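Local coordinates for aerobactin synthase IucA (Klebsiella pneumoniae subsp. pneumoniae, PDB 5JM7), which probably catalyses the ATP-dependent joining of citrate to N6-acetyl-N6-hydroxylysine, a step in making the siderophore aerobactin, at residues 183-188 / 219-224; 294-299 / 447-452. One frame throughout, in Å; residues are numbered along the deposited sequence.

Interaction 1. Residues 183-188 / 219-224; sequences AVNKTQ and DNQWLF
Lys-186 lays its hydrocarbon chain across one face of the Trp-222 indole just where the strand pairing runs out. Lys-186 CG stands over the six-membered ring of Trp-222, 3.8 Å from its centroid and 29° off the ring normal, a CH-pi contact displaced toward the rim, while Lys-186 CD comes within 3.4 Å of Trp-222 CZ2. CG lies anti to the backbone N (chi1 178°), which carries the chain out over the indole; a bend further along, at chi3 (75°), brings NZ round to a weak hydrogen bond with Asn-220 OD1. A long side chain with a charged tip suits this partly exposed place, apolar along its methylenes and polar at its end. The indole is steadied by its own segment as well, since Trp-222 NE1 donates to Asp-219 O at 3.0 Å, arriving from above the carbonyl plane.

Behind these side chains is an antiparallel pair at the edge of a three-stranded sheet, strand 177-185 being central and 221-226 outermost within the chain. Val-184 and Trp-222 form the hydrogen-bonded pair, Val-184 N to Trp-222 O at 2.8 Å and Trp-222 N to Val-184 O at 3.0 Å. Beyond it, Lys-186 N donates to Asn-220 O at 2.8 Å as strand 177-185 ends and the chain passes into a 3-10 turn at 186-187. Asn-185 makes an Asx turn there, its OD1 accepting from Thr-187 N at 3.1 Å.

Branched Val-184 shares the indole's side of the sheet and sets CG2 against Phe-224 CB at 3.7 Å, extending an apolar patch with Leu-333 of strand 329-334. Small Ala-183 and Leu-223, on the reverse side, both meet Leu-252. Asp-219 turns its carboxylate outward, where OD1 accepts a hydrogen bond from Gln-199 of the second subunit.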
loop_
_atom_site.group_PDB
_atom_site.type_symbol
_atom_site.label_atom_id
_atom_site.label_comp_id
_atom_site.label_asym_id
_atom_site.label_seq_id
_atom_site.Cartn_x
_atom_site.Cartn_y
_atom_site.Cartn_z
ATOM N N ALA A 183 22.398 -26.163 -6.518
ATOM C CA ALA A 183 23.747 -25.619 -6.533
ATOM C C ALA A 183 24.549 -26.415 -7.555
ATOM O O ALA A 183 24.675 -27.632 -7.422
ATOM C CB ALA A 183 24.401 -25.701 -5.153
ATOM N N VAL A 184 25.075 -25.741 -8.578
ATOM C CA VAL A 184 25.670 -26.413 -9.732
ATOM C C VAL A 184 27.087 -25.907 -9.943
ATOM O O VAL A 184 27.316 -24.695 -9.986
ATOM C CB VAL A 184 24.856 -26.182 -11.018
ATOM C CG1 VAL A 184 25.490 -26.950 -12.168
ATOM C CG2 VAL A 184 23.415 -26.578 -10.823
ATOM N N ASN A 185 28.022 -26.827 -10.142
ATOM C CA ASN A 185 29.385 -26.427 -10.457
ATOM C C ASN A 185 29.412 -25.644 -11.767
ATOM O O ASN A 185 28.764 -26.017 -12.750
ATOM C CB ASN A 185 30.292 -27.658 -10.519
ATOM C CG ASN A 185 31.783 -27.309 -10.607
ATOM O OD1 ASN A 185 32.198 -26.363 -11.270
ATOM N ND2 ASN A 185 32.581 -28.040 -9.851
ATOM N N LYS A 186 30.161 -24.536 -11.750
ATOM C CA LYS A 186 30.324 -23.643 -12.897
ATOM C C LYS A 186 30.684 -24.382 -14.192
ATOM O O LYS A 186 30.360 -23.906 -15.292
ATOM C CB LYS A 186 31.398 -22.616 -12.522
ATOM C CG LYS A 186 31.777 -21.612 -13.565
ATOM C CD LYS A 186 32.862 -20.694 -13.001
ATOM C CE LYS A 186 34.202 -21.382 -12.940
ATOM N NZ LYS A 186 35.260 -20.459 -12.444
ATOM N N THR A 187 31.352 -25.540 -14.098
ATOM C CA THR A 187 31.673 -26.280 -15.317
ATOM C C THR A 187 30.416 -26.808 -15.999
ATOM O O THR A 187 30.397 -26.950 -17.226
ATOM C CB THR A 187 32.616 -27.456 -15.026
ATOM O OG1 THR A 187 31.965 -28.392 -14.154
ATOM C CG2 THR A 187 33.932 -26.983 -14.371
ATOM N N GLN A 188 29.367 -27.115 -15.234
ATOM C CA GLN A 188 28.168 -27.737 -15.787
ATOM C C GLN A 188 27.075 -26.729 -16.137
ATOM O O GLN A 188 25.929 -27.124 -16.399
ATOM C CB GLN A 188 27.610 -28.774 -14.811
ATOM C CG GLN A 188 28.622 -29.846 -14.375
ATOM C CD GLN A 188 29.321 -30.492 -15.558
ATOM O OE1 GLN A 188 30.506 -30.263 -15.772
ATOM N NE2 GLN A 188 28.573 -31.234 -16.374
ATOM N N ASP A 219 32.400 -18.896 -5.768
ATOM C CA ASP A 219 33.068 -18.648 -7.044
ATOM C C ASP A 219 32.758 -19.749 -8.047
ATOM O O ASP A 219 32.544 -19.480 -9.233
ATOM C CB ASP A 219 34.586 -18.541 -6.833
ATOM C CG ASP A 219 34.992 -17.296 -6.036
ATOM O OD1 ASP A 219 34.182 -16.352 -5.923
ATOM O OD2 ASP A 219 36.132 -17.269 -5.507
ATOM N N ASN A 220 32.684 -20.992 -7.574
ATOM C CA ASN A 220 32.544 -22.156 -8.433
ATOM C C ASN A 220 31.184 -22.829 -8.348
ATOM O O ASN A 220 30.841 -23.586 -9.258
ATOM C CB ASN A 220 33.634 -23.186 -8.090
ATOM C CG ASN A 220 35.033 -22.707 -8.457
ATOM O OD1 ASN A 220 35.220 -21.937 -9.411
ATOM N ND2 ASN A 220 36.016 -23.122 -7.666
ATOM N N GLN A 221 30.418 -22.592 -7.289
ATOM C CA GLN A 221 29.101 -23.199 -7.102
ATOM C C GLN A 221 28.063 -22.095 -7.298
ATOM O O GLN A 221 27.987 -21.174 -6.473
ATOM C CB GLN A 221 28.946 -23.818 -5.709
ATOM C CG GLN A 221 29.942 -24.926 -5.349
ATOM C CD GLN A 221 29.872 -26.152 -6.255
ATOM O OE1 GLN A 221 28.791 -26.577 -6.678
ATOM N NE2 GLN A 221 31.029 -26.731 -6.547
ATOM N N TRP A 222 27.256 -22.198 -8.365
ATOM C CA TRP A 222 26.249 -21.197 -8.712
ATOM C C TRP A 222 24.843 -21.750 -8.477
ATOM O O TRP A 222 24.612 -22.965 -8.508
ATOM C CB TRP A 222 26.367 -20.764 -10.179
ATOM C CG TRP A 222 27.684 -20.135 -10.560
ATOM C CD1 TRP A 222 28.735 -19.847 -9.725
ATOM C CD2 TRP A 222 28.100 -19.756 -11.880
ATOM N NE1 TRP A 222 29.766 -19.290 -10.445
ATOM C CE2 TRP A 222 29.407 -19.224 -11.767
ATOM C CE3 TRP A 222 27.492 -19.810 -13.142
ATOM C CZ2 TRP A 222 30.115 -18.743 -12.865
ATOM C CZ3 TRP A 222 28.193 -19.325 -14.242
ATOM C CH2 TRP A 222 29.493 -18.797 -14.098
ATOM N N LEU A 223 23.897 -20.838 -8.251
ATOM C CA LEU A 223 22.502 -21.193 -8.014
ATOM C C LEU A 223 21.740 -21.233 -9.340
ATOM O O LEU A 223 21.857 -20.317 -10.159
ATOM C CB LEU A 223 21.858 -20.205 -7.039
ATOM C CG LEU A 223 22.447 -20.307 -5.620
ATOM C CD1 LEU A 223 21.962 -19.178 -4.693
ATOM C CD2 LEU A 223 22.076 -21.633 -5.018
ATOM N N PHE A 224 20.980 -22.304 -9.553
ATOM C CA PHE A 224 20.378 -22.603 -10.852
ATOM C C PHE A 224 18.900 -22.860 -10.613
ATOM O O PHE A 224 18.552 -23.833 -9.911
ATOM C CB PHE A 224 21.048 -23.818 -11.498
ATOM C CG PHE A 224 20.582 -24.115 -12.911
ATOM C CD1 PHE A 224 21.187 -23.497 -13.996
ATOM C CD2 PHE A 224 19.549 -25.006 -13.146
ATOM C CE1 PHE A 224 20.770 -23.771 -15.290
ATOM C CE2 PHE A 224 19.114 -25.264 -14.447
ATOM C CZ PHE A 224 19.725 -24.653 -15.513
#

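Interaction 2. Residues 294-299 / 447-452; sequences VKEVKR and DCQGSA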
loop_
_atom_site.group_PDB
_atom_site.type_symbol
_atom_site.label_atom_id
_atom_site.label_comp_id
_atom_site.label_asym_id
_atom_site.label_seq_id
_atom_site.Cartn_x
_atom_site.Cartn_y
_atom_site.Cartn_z
ATOM N N VAL A 294 18.319 -24.360 -27.845
ATOM C CA VAL A 294 19.368 -23.355 -27.927
ATOM C C VAL A 294 19.085 -22.378 -29.059
ATOM O O VAL A 294 19.320 -21.172 -28.923
ATOM C CB VAL A 294 20.742 -24.037 -28.075
ATOM C CG1 VAL A 294 21.851 -22.995 -28.297
ATOM C CG2 VAL A 294 21.017 -24.867 -26.848
ATOM N N LYS A 295 18.555 -22.871 -30.185
ATOM C CA LYS A 295 18.211 -21.975 -31.288
ATOM C C LYS A 295 17.131 -20.980 -30.869
ATOM O O LYS A 295 17.236 -19.784 -31.165
ATOM C CB LYS A 295 17.759 -22.778 -32.512
ATOM N N GLU A 296 16.099 -21.452 -30.156
ATOM C CA GLU A 296 15.048 -20.551 -29.681
ATOM C C GLU A 296 15.606 -19.453 -28.774
ATOM O O GLU A 296 15.266 -18.276 -28.941
ATOM C CB GLU A 296 13.957 -21.353 -28.967
ATOM C CG GLU A 296 13.233 -22.322 -29.891
ATOM C CD GLU A 296 12.192 -23.194 -29.182
ATOM O OE1 GLU A 296 12.097 -23.149 -27.934
ATOM O OE2 GLU A 296 11.488 -23.961 -29.880
ATOM N N VAL A 297 16.486 -19.797 -27.827
ATOM C CA VAL A 297 16.982 -18.749 -26.936
ATOM C C VAL A 297 17.947 -17.819 -27.674
ATOM O O VAL A 297 18.098 -16.655 -27.287
ATOM C CB VAL A 297 17.612 -19.333 -25.642
ATOM C CG1 VAL A 297 16.607 -20.189 -24.889
ATOM C CG2 VAL A 297 18.879 -20.119 -25.916
ATOM N N LYS A 298 18.583 -18.281 -28.757
ATOM C CA LYS A 298 19.417 -17.380 -29.551
ATOM C C LYS A 298 18.594 -16.299 -30.243
ATOM O O LYS A 298 19.102 -15.193 -30.480
ATOM C CB LYS A 298 20.212 -18.154 -30.602
ATOM C CG LYS A 298 21.194 -19.162 -30.031
ATOM C CD LYS A 298 22.340 -18.497 -29.300
ATOM N N ARG A 299 17.339 -16.603 -30.608
ATOM C CA ARG A 299 16.447 -15.567 -31.126
ATOM C C ARG A 299 16.255 -14.440 -30.116
ATOM O O ARG A 299 16.213 -13.258 -30.500
ATOM C CB ARG A 299 15.096 -16.166 -31.497
ATOM C CG ARG A 299 15.136 -17.094 -32.654
ATOM C CD ARG A 299 13.739 -17.552 -32.982
ATOM N NE ARG A 299 13.741 -18.430 -34.140
ATOM C CZ ARG A 299 12.659 -19.027 -34.620
ATOM N NH1 ARG A 299 11.490 -18.828 -34.031
ATOM N NH2 ARG A 299 12.743 -19.808 -35.692
ATOM N N ASP A 447 7.518 -12.524 -26.056
ATOM C CA ASP A 447 7.812 -13.776 -26.752
ATOM C C ASP A 447 8.694 -13.456 -27.945
ATOM O O ASP A 447 8.253 -13.505 -29.098
ATOM C CB ASP A 447 6.572 -14.549 -27.198
ATOM C CG ASP A 447 6.916 -15.942 -27.687
ATOM O OD1 ASP A 447 8.101 -16.327 -27.620
ATOM O OD2 ASP A 447 6.008 -16.672 -28.111
ATOM N N CYS A 448 9.957 -13.135 -27.660
ATOM C CA CYS A 448 10.931 -12.796 -28.684
ATOM C C CYS A 448 11.243 -13.954 -29.620
ATOM O O CYS A 448 11.947 -13.756 -30.612
ATOM C CB CYS A 448 12.190 -12.300 -28.004
ATOM S SG CYS A 448 11.887 -10.761 -27.126
ATOM N N GLN A 449 10.741 -15.153 -29.336
ATOM C CA GLN A 449 10.876 -16.253 -30.273
ATOM C C GLN A 449 9.935 -16.085 -31.452
ATOM O O GLN A 449 10.136 -16.728 -32.491
ATOM C CB GLN A 449 10.621 -17.581 -29.540
ATOM C CG GLN A 449 11.642 -17.811 -28.412
ATOM C CD GLN A 449 11.356 -19.048 -27.557
ATOM O OE1 GLN A 449 10.233 -19.561 -27.518
ATOM N NE2 GLN A 449 12.373 -19.495 -26.818
ATOM N N GLY A 450 8.929 -15.218 -31.322
ATOM C CA GLY A 450 8.026 -14.911 -32.410
ATOM C C GLY A 450 8.464 -13.706 -33.213
ATOM O O GLY A 450 7.631 -12.987 -33.775
ATOM N N SER A 451 9.771 -13.471 -33.282
ATOM C CA SER A 451 10.328 -12.397 -34.088
ATOM C C SER A 451 11.049 -12.957 -35.316
ATOM O O SER A 451 11.497 -14.111 -35.337
ATOM C CB SER A 451 11.278 -11.525 -33.254
ATOM O OG SER A 451 12.385 -12.282 -32.786
ATOM N N ALA A 452 11.143 -12.124 -36.352
ATOM C CA ALA A 452 11.710 -12.511 -37.639
ATOM C C ALA A 452 12.149 -11.236 -38.343
ATOM O O ALA A 452 11.780 -10.130 -37.942
ATOM C CB ALA A 452 10.713 -13.297 -38.491
HETATM O O HOH W 1 15.508 -12.509 -33.242
#
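The start of helix 294-306 approaches the turn that leads into strand 451-453, the backbones coming nearest at Arg-299 and Gln-449, whose CA atoms are 5.7 Å apart. Arg-299 stretches alongside the turn, its chain extended from CG to NE, so that the guanidinium meets Gln-449 O with its edge. Arg-299 NH1 donates to Gln-449 O at 2.9 Å in the plane of that carbonyl, though the hydrogen bond is not straight, the angle at the hydrogen being 138°. The long reach of arginine also serves a second partner, because NH2 forms a salt bridge with Glu-470. Gln-449 answers in the other direction: its side chain runs to the helix, where NE2 packs 3.3 Å from Glu-296 CB, a methylene contact, while OE1 accepts from Lys-278 NZ. Its amide plane is turned 57° from the Glu-296 carboxylate.

This is a helix laid against a turn, and the turn feeds a two-stranded antiparallel sheet in which 451-453 pairs with 422-424. A water bridges the two segments, donating to Arg-299 O at 2.9 Å and to Ser-451 OG at 3.2 Å. Serine suits this point, being small enough to fit beside the helix while its hydroxyl handles both neighbours: OG donates to Cys-448 O at 2.7 Å, closing the turn, and accepts from the water. Cys-448, compact and apolar, rests on Leu-303 one turn further along the helix.

Overall arrangement
Interaction 1 closes before interaction 2 opens along the chain, and the two do not touch: their centres lie 26 Å apart and their nearest atoms about 11 Å. They share no sheet. Interaction 1 sits peripherally, about 34 Å from the chain's centre, joining neighbouring strands within the IucA/IucC family region and adjoining the second subunit. Interaction 2 lies about 15 Å from that centre and ties helix 294-306 of the same region to the FhuF-like region, 148 residues later. One thus shapes a local sheet, the other joins distant parts of the sequence. A sulfate, probably from the crystallisation liquor, lies about 6 Å from the Gln-449 side chain and may mark a nearby pocket.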